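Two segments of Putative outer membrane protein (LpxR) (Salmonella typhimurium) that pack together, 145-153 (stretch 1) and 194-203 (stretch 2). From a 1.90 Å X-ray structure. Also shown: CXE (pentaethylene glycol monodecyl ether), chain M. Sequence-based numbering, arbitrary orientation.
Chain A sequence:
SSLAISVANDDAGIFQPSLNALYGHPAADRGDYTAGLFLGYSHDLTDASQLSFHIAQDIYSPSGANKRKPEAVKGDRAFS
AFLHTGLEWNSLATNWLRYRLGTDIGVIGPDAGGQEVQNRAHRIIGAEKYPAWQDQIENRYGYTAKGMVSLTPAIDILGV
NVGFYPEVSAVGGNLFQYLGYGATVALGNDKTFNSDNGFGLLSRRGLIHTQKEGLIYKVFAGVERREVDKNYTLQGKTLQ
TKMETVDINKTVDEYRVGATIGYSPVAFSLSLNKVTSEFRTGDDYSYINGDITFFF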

ATOM      1  N   ALA A 145       2.534  14.679   2.570  1.00 17.56           N
ATOM      2  CA  ALA A 145       3.070  14.807   3.925  1.00 16.96           C
ATOM      3  C   ALA A 145       2.342  13.752   4.735  1.00 16.47           C
ATOM      4  O   ALA A 145       1.117  13.700   4.705  1.00 15.69           O
ATOM      5  CB  ALA A 145       2.766  16.205   4.485  1.00 16.60           C
ATOM      6  N   LYS A 146       3.098  12.907   5.434  1.00 16.30           N
ATOM      7  CA  LYS A 146       2.537  11.705   6.060  1.00 16.44           C
ATOM      8  C   LYS A 146       2.898  11.635   7.532  1.00 16.08           C
ATOM      9  O   LYS A 146       4.015  11.971   7.927  1.00 16.39           O
ATOM     10  CB  LYS A 146       3.074  10.447   5.361  1.00 15.92           C
ATOM     11  CG  LYS A 146       2.694  10.351   3.878  1.00 18.69           C
ATOM     12  CD  LYS A 146       3.269   9.116   3.244  1.00 21.98           C
ATOM     13  CE  LYS A 146       4.712   9.315   2.868  1.00 23.64           C
ATOM     14  NZ  LYS A 146       5.293   8.031   2.395  1.00 27.15           N
ATOM     15  N   GLY A 147       1.977  11.156   8.349  1.00 15.65           N
ATOM     16  CA  GLY A 147       2.320  10.975   9.763  1.00 15.78           C
ATOM     17  C   GLY A 147       1.509   9.841  10.339  1.00 16.23           C
ATOM     18  O   GLY A 147       0.383   9.594   9.893  1.00 14.98           O
ATOM     19  N   MET A 148       2.094   9.147  11.320  1.00 16.33           N
ATOM     20  CA  MET A 148       1.385   8.096  12.043  1.00 17.29           C
ATOM     21  C   MET A 148       1.788   8.125  13.511  1.00 16.32           C
ATOM     22  O   MET A 148       2.950   8.368  13.835  1.00 16.10           O
ATOM     23  CB  MET A 148       1.688   6.726  11.438  1.00 16.80           C
ATOM     24  CG  MET A 148       0.881   5.592  12.056  1.00 19.14           C
ATOM     25  SD  MET A 148       1.379   4.001  11.405  1.00 21.43           S
ATOM     26  CE  MET A 148       2.484   3.560  12.755  1.00 24.92           C
ATOM     27  N   VAL A 149       0.815   7.921  14.393  1.00 15.77           N
ATOM     28  CA  VAL A 149       1.131   7.588  15.783  1.00 16.15           C
ATOM     29  C   VAL A 149       0.365   6.357  16.232  1.00 15.53           C
ATOM     30  O   VAL A 149      -0.816   6.214  15.943  1.00 13.86           O
ATOM     31  CB  VAL A 149       0.913   8.782  16.755  1.00 16.23           C
ATOM     32  CG1 VAL A 149      -0.512   9.251  16.740  1.00 18.63           C
ATOM     33  CG2 VAL A 149       1.325   8.391  18.183  1.00 17.20           C
ATOM     34  N   SER A 150       1.058   5.492  16.973  1.00 15.10           N
ATOM     35  CA  SER A 150       0.503   4.230  17.421  1.00 16.07           C
ATOM     36  C   SER A 150       0.870   4.050  18.878  1.00 16.30           C
ATOM     37  O   SER A 150       1.995   4.334  19.261  1.00 16.16           O
ATOM     38  CB  SER A 150       1.127   3.078  16.613  1.00 16.07           C
ATOM     39  OG  SER A 150       0.588   1.830  17.013  1.00 17.88           O
ATOM     40  N   LEU A 151      -0.089   3.605  19.689  1.00 17.09           N
ATOM     41  CA  LEU A 151       0.222   3.080  21.007  1.00 17.43           C
ATOM     42  C   LEU A 151       0.619   1.630  20.823  1.00 17.43           C
ATOM     43  O   LEU A 151       0.191   0.978  19.862  1.00 17.08           O
ATOM     44  CB  LEU A 151      -0.987   3.184  21.942  1.00 18.11           C
ATOM     45  CG  LEU A 151      -1.533   4.589  22.180  1.00 19.45           C
ATOM     46  CD1 LEU A 151      -2.879   4.463  22.902  1.00 22.25           C
ATOM     47  CD2 LEU A 151      -0.554   5.436  23.000  1.00 22.16           C
ATOM     48  N   THR A 152       1.465   1.136  21.719  1.00 17.03           N
ATOM     49  CA  THR A 152       2.098  -0.166  21.528  1.00 17.12           C
ATOM     50  C   THR A 152       2.049  -1.122  22.753  1.00 17.69           C
ATOM     51  O   THR A 152       3.066  -1.748  23.085  1.00 17.33           O
ATOM     52  CB  THR A 152       3.582  -0.008  21.055  1.00 17.19           C
ATOM     53  OG1 THR A 152       4.364   0.563  22.108  1.00 18.29           O
ATOM     54  CG2 THR A 152       3.694   0.894  19.851  1.00 17.27           C
ATOM     55  N   PRO A 153       0.874  -1.258  23.406  1.00 17.39           N
ATOM     56  CA  PRO A 153       0.847  -2.244  24.496  1.00 17.32           C
ATOM     57  C   PRO A 153       1.026  -3.671  23.946  1.00 17.77           C
ATOM     58  O   PRO A 153       0.389  -4.068  22.956  1.00 16.95           O
ATOM     59  CB  PRO A 153      -0.550  -2.071  25.103  1.00 17.24           C
ATOM     60  CG  PRO A 153      -1.411  -1.540  23.933  1.00 17.50           C
ATOM     61  CD  PRO A 153      -0.437  -0.596  23.222  1.00 17.01           C
ATOM     62  N   ASN A 194       6.930  -6.200  15.857  1.00 11.53           N
ATOM     63  CA  ASN A 194       5.478  -6.338  16.024  1.00 12.92           C
ATOM     64  C   ASN A 194       4.695  -5.031  15.942  1.00 12.58           C
ATOM     65  O   ASN A 194       3.566  -5.036  15.425  1.00 13.20           O
ATOM     66  CB  ASN A 194       5.137  -7.058  17.334  1.00 11.80           C
ATOM     67  CG  ASN A 194       5.217  -8.559  17.209  1.00 13.63           C
ATOM     68  OD1 ASN A 194       5.518  -9.109  16.139  1.00 14.44           O
ATOM     69  ND2 ASN A 194       4.956  -9.252  18.328  1.00 13.01           N
ATOM     70  N   SER A 195       5.261  -3.934  16.465  1.00 12.64           N
ATOM     71  CA  SER A 195       4.561  -2.625  16.446  1.00 13.89           C
ATOM     72  C   SER A 195       4.775  -1.848  15.148  1.00 13.91           C
ATOM     73  O   SER A 195       4.197  -0.784  14.975  1.00 14.83           O
ATOM     74  CB  SER A 195       4.952  -1.736  17.648  1.00 13.83           C
ATOM     75  OG  SER A 195       6.259  -1.216  17.481  1.00 15.82           O
ATOM     76  N   ASP A 196       5.579  -2.396  14.228  1.00 14.31           N
ATOM     77  CA  ASP A 196       5.975  -1.663  13.028  1.00 13.81           C
ATOM     78  C   ASP A 196       4.896  -1.934  11.972  1.00 13.66           C
ATOM     79  O   ASP A 196       5.060  -2.816  11.124  1.00 13.09           O
ATOM     80  CB  ASP A 196       7.363  -2.146  12.548  1.00 14.64           C
ATOM     81  CG  ASP A 196       7.971  -1.246  11.488  1.00 15.37           C
ATOM     82  OD1 ASP A 196       7.597  -0.052  11.420  1.00 16.92           O
ATOM     83  OD2 ASP A 196       8.838  -1.743  10.735  1.00 16.84           O
ATOM     84  N   ASN A 197       3.776  -1.216  12.052  1.00 12.73           N
ATOM     85  CA  ASN A 197       2.628  -1.515  11.179  1.00 12.21           C
ATOM     86  C   ASN A 197       2.232  -0.283  10.335  1.00 12.66           C
ATOM     87  O   ASN A 197       2.854   0.780  10.447  1.00 14.44           O
ATOM     88  CB  ASN A 197       1.421  -1.997  12.004  1.00 12.64           C
ATOM     89  CG  ASN A 197       1.743  -3.198  12.865  1.00 13.51           C
ATOM     90  OD1 ASN A 197       2.050  -4.283  12.365  1.00 12.41           O
ATOM     91  ND2 ASN A 197       1.677  -3.005  14.174  1.00 13.15           N
ATOM     92  N   GLY A 198       1.187  -0.411   9.527  1.00 10.78           N
ATOM     93  CA  GLY A 198       0.707   0.704   8.725  1.00 11.08           C
ATOM     94  C   GLY A 198      -0.238   0.257   7.620  1.00 10.73           C
ATOM     95  O   GLY A 198      -0.226  -0.930   7.198  1.00 10.09           O
ATOM     96  N   PHE A 199      -1.037   1.222   7.147  1.00  9.79           N
ATOM     97  CA  PHE A 199      -2.052   1.027   6.128  1.00  9.74           C
ATOM     98  C   PHE A 199      -1.888   2.084   5.024  1.00 10.59           C
ATOM     99  O   PHE A 199      -1.321   3.164   5.257  1.00 10.47           O
ATOM    100  CB  PHE A 199      -3.439   1.228   6.718  1.00  9.12           C
ATOM    101  CG  PHE A 199      -3.752   0.284   7.865  1.00 12.18           C
ATOM    102  CD1 PHE A 199      -4.396  -0.936   7.620  1.00 10.42           C
ATOM    103  CD2 PHE A 199      -3.393   0.621   9.181  1.00 10.81           C
ATOM    104  CE1 PHE A 199      -4.697  -1.809   8.677  1.00 10.41           C
ATOM    105  CE2 PHE A 199      -3.714  -0.226  10.249  1.00 12.64           C
ATOM    106  CZ  PHE A 199      -4.355  -1.445  10.003  1.00 10.62           C
ATOM    107  N   GLY A 200      -2.425   1.773   3.853  1.00 10.76           N
ATOM    108  CA  GLY A 200      -2.545   2.777   2.790  1.00 11.70           C
ATOM    109  C   GLY A 200      -1.188   3.359   2.464  1.00 11.83           C
ATOM    110  O   GLY A 200      -0.218   2.611   2.233  1.00 11.52           O
ATOM    111  N   LEU A 201      -1.099   4.690   2.453  1.00 11.84           N
ATOM    112  CA  LEU A 201       0.172   5.347   2.113  1.00 12.34           C
ATOM    113  C   LEU A 201       1.195   5.279   3.262  1.00 12.84           C
ATOM    114  O   LEU A 201       2.336   5.735   3.126  1.00 12.98           O
ATOM    115  CB  LEU A 201      -0.101   6.792   1.672  1.00 12.36           C
ATOM    116  CG  LEU A 201      -0.885   6.919   0.343  1.00 13.86           C
ATOM    117  CD1 LEU A 201      -1.362   8.379   0.121  1.00 19.71           C
ATOM    118  CD2 LEU A 201      -0.123   6.432  -0.863  1.00 17.53           C
ATOM    119  N   LEU A 202       0.776   4.724   4.399  1.00 12.82           N
ATOM    120  CA  LEU A 202       1.681   4.510   5.522  1.00 12.89           C
ATOM    121  C   LEU A 202       2.104   3.026   5.609  1.00 13.49           C
ATOM    122  O   LEU A 202       2.809   2.630   6.529  1.00 13.83           O
ATOM    123  CB  LEU A 202       1.040   4.990   6.853  1.00 12.98           C
ATOM    124  CG  LEU A 202       1.037   6.463   7.313  1.00 14.01           C
ATOM    125  CD1 LEU A 202       2.446   7.007   7.631  1.00 13.25           C
ATOM    126  CD2 LEU A 202       0.292   7.373   6.303  1.00 15.25           C
ATOM    127  N   SER A 203       1.722   2.214   4.625  1.00 13.95           N
ATOM    128  CA  SER A 203       2.095   0.812   4.653  1.00 15.28           C
ATOM    129  C   SER A 203       3.623   0.676   4.479  1.00 15.09           C
ATOM    130  O   SER A 203       4.271   1.487   3.798  1.00 14.45           O
ATOM    131  CB  SER A 203       1.260   0.009   3.642  1.00 16.15           C
ATOM    132  OG  SER A 203       1.771   0.107   2.330  1.00 23.26           O
TER
HETATM  133  C1  CXE M 307       3.933  12.739  24.798  1.00 53.42           C
HETATM  134  C2  CXE M 307       2.641  12.950  24.033  1.00 53.37           C
HETATM  135  C3  CXE M 307       1.780  11.686  24.026  1.00 53.71           C
HETATM  136  C4  CXE M 307       1.078  11.471  22.684  1.00 53.56           C
HETATM  137  C5  CXE M 307      -0.150  10.571  22.817  1.00 53.49           C
HETATM  138  C6  CXE M 307      -0.548  10.018  21.451  1.00 54.08           C
HETATM  139  C7  CXE M 307      -1.532   8.847  21.519  1.00 54.19           C
HETATM  140  C8  CXE M 307      -2.186   8.631  20.153  1.00 53.82           C
HETATM  141  C9  CXE M 307      -2.798   7.242  19.959  1.00 52.60           C
HETATM  142  C10 CXE M 307      -4.175   7.339  19.309  1.00 51.40           C
HETATM  143  O11 CXE M 307      -4.677   6.037  19.015  1.00 51.05           O
HETATM  144  C12 CXE M 307      -6.100   5.922  19.193  1.00 51.50           C
HETATM  145  C13 CXE M 307      -6.815   5.525  17.889  1.00 50.36           C
HETATM  146  O14 CXE M 307      -7.869   4.586  18.132  1.00 49.90           O
HETATM  147  C15 CXE M 307      -8.463   4.069  16.937  1.00 49.32           C
HETATM  148  C16 CXE M 307      -8.943   2.625  17.118  1.00 48.12           C
HETATM  149  O17 CXE M 307     -10.144   2.423  16.358  1.00 47.05           O
HETATM  150  C18 CXE M 307     -10.213   1.195  15.620  1.00 45.15           C
HETATM  151  C19 CXE M 307     -11.501   1.145  14.790  1.00 43.32           C
HETATM  152  O20 CXE M 307     -11.216   1.022  13.388  1.00 41.61           O
HETATM  153  C21 CXE M 307     -12.362   1.138  12.535  1.00 38.89           C
HETATM  154  C22 CXE M 307     -12.534  -0.192  11.813  1.00 37.41           C
HETATM  155  O23 CXE M 307     -13.575  -0.157  10.843  1.00 37.27           O
HETATM  156  C24 CXE M 307     -14.161  -1.443  10.652  1.00 38.03           C
HETATM  157  C25 CXE M 307     -15.658  -1.324  10.843  1.00 39.69           C
HETATM  158  O26 CXE M 307     -16.236  -2.617  10.848  1.00 41.60           O
HETATM  159  O   HOH W   1       1.580   0.054  15.016  1.00 15.60           O

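What anchors the contact at its centre? Leu202 and Met148 lose the most surface to the opposing stretch, 75 and 69 Å² of the 358 Å² buried in all. Both point their CA-to-CB bonds toward the partner, and they meet through carbon: Met148 CB lies 3.9 Å from Leu202 CD1. Leu202 CD1 also sits 4.0 Å from Gly147 O and 4.2 Å from Lys146 CB, so a single leucine tip touches three consecutive residues of the strand. Leucine suits this buried place, because its branched end fills space against the strand without needing a polar partner.

How does Met148 reach further along the loop? Its chi1 and chi2 are both t, which extends the chain, and chi3 of 97° sets the terminal methyl between the usual wells. Met148 CE then comes 3.6 Å from Asn197 O, while Met148 SD lies 4.3 Å from Gly198 CA. The long, unbranched side chain thus spans from Leu202 to Asn197. Gly198 has no side chain, and one would not fit: an ideal CB would clash with Leu202 O at 2.2 Å. The fold of the loop is held by its own hydrogen bonds, among them Leu202 N to Phe199 O at 2.8 Å.

Why does a lysine belong in this buried interface? Lys146 gives up 55 Å² to the other stretch. Lys146 CD packs 3.5 Å from Leu201 O and 4.4 Å from Leu201 CB. The charged end need not go unsatisfied, since Lys146 NZ is hydrogen-bonded elsewhere in the structure.

What joins the stretches at the other end, given that no direct hydrogen bond crosses anywhere in the contact? Thr152 CG2 meets Ser195 CB at 3.7 Å, so two residues with hydroxyls touch through their carbons. Nearby, a water supplies the polar link. The water donates to Ser195 O at 2.7 Å, accepts from Asn197 ND2 at 3.2 Å, and hydrogen-bonds Ser150 OG at 2.9 Å. Ser150 is small and points toward the loop; Ser150 OG comes no nearer than 4.9 Å to the loop, at Ser195 O, and the water bridges the gap.

What becomes of the strand residues that do not face the loop? Val149 and Leu151 are out of its reach and meet the detergent instead, with Val149 CG1 3.9 Å from CXE C8 and Leu151 CG 3.7 Å from CXE C9. Such apolar side chains suit an outer membrane protein.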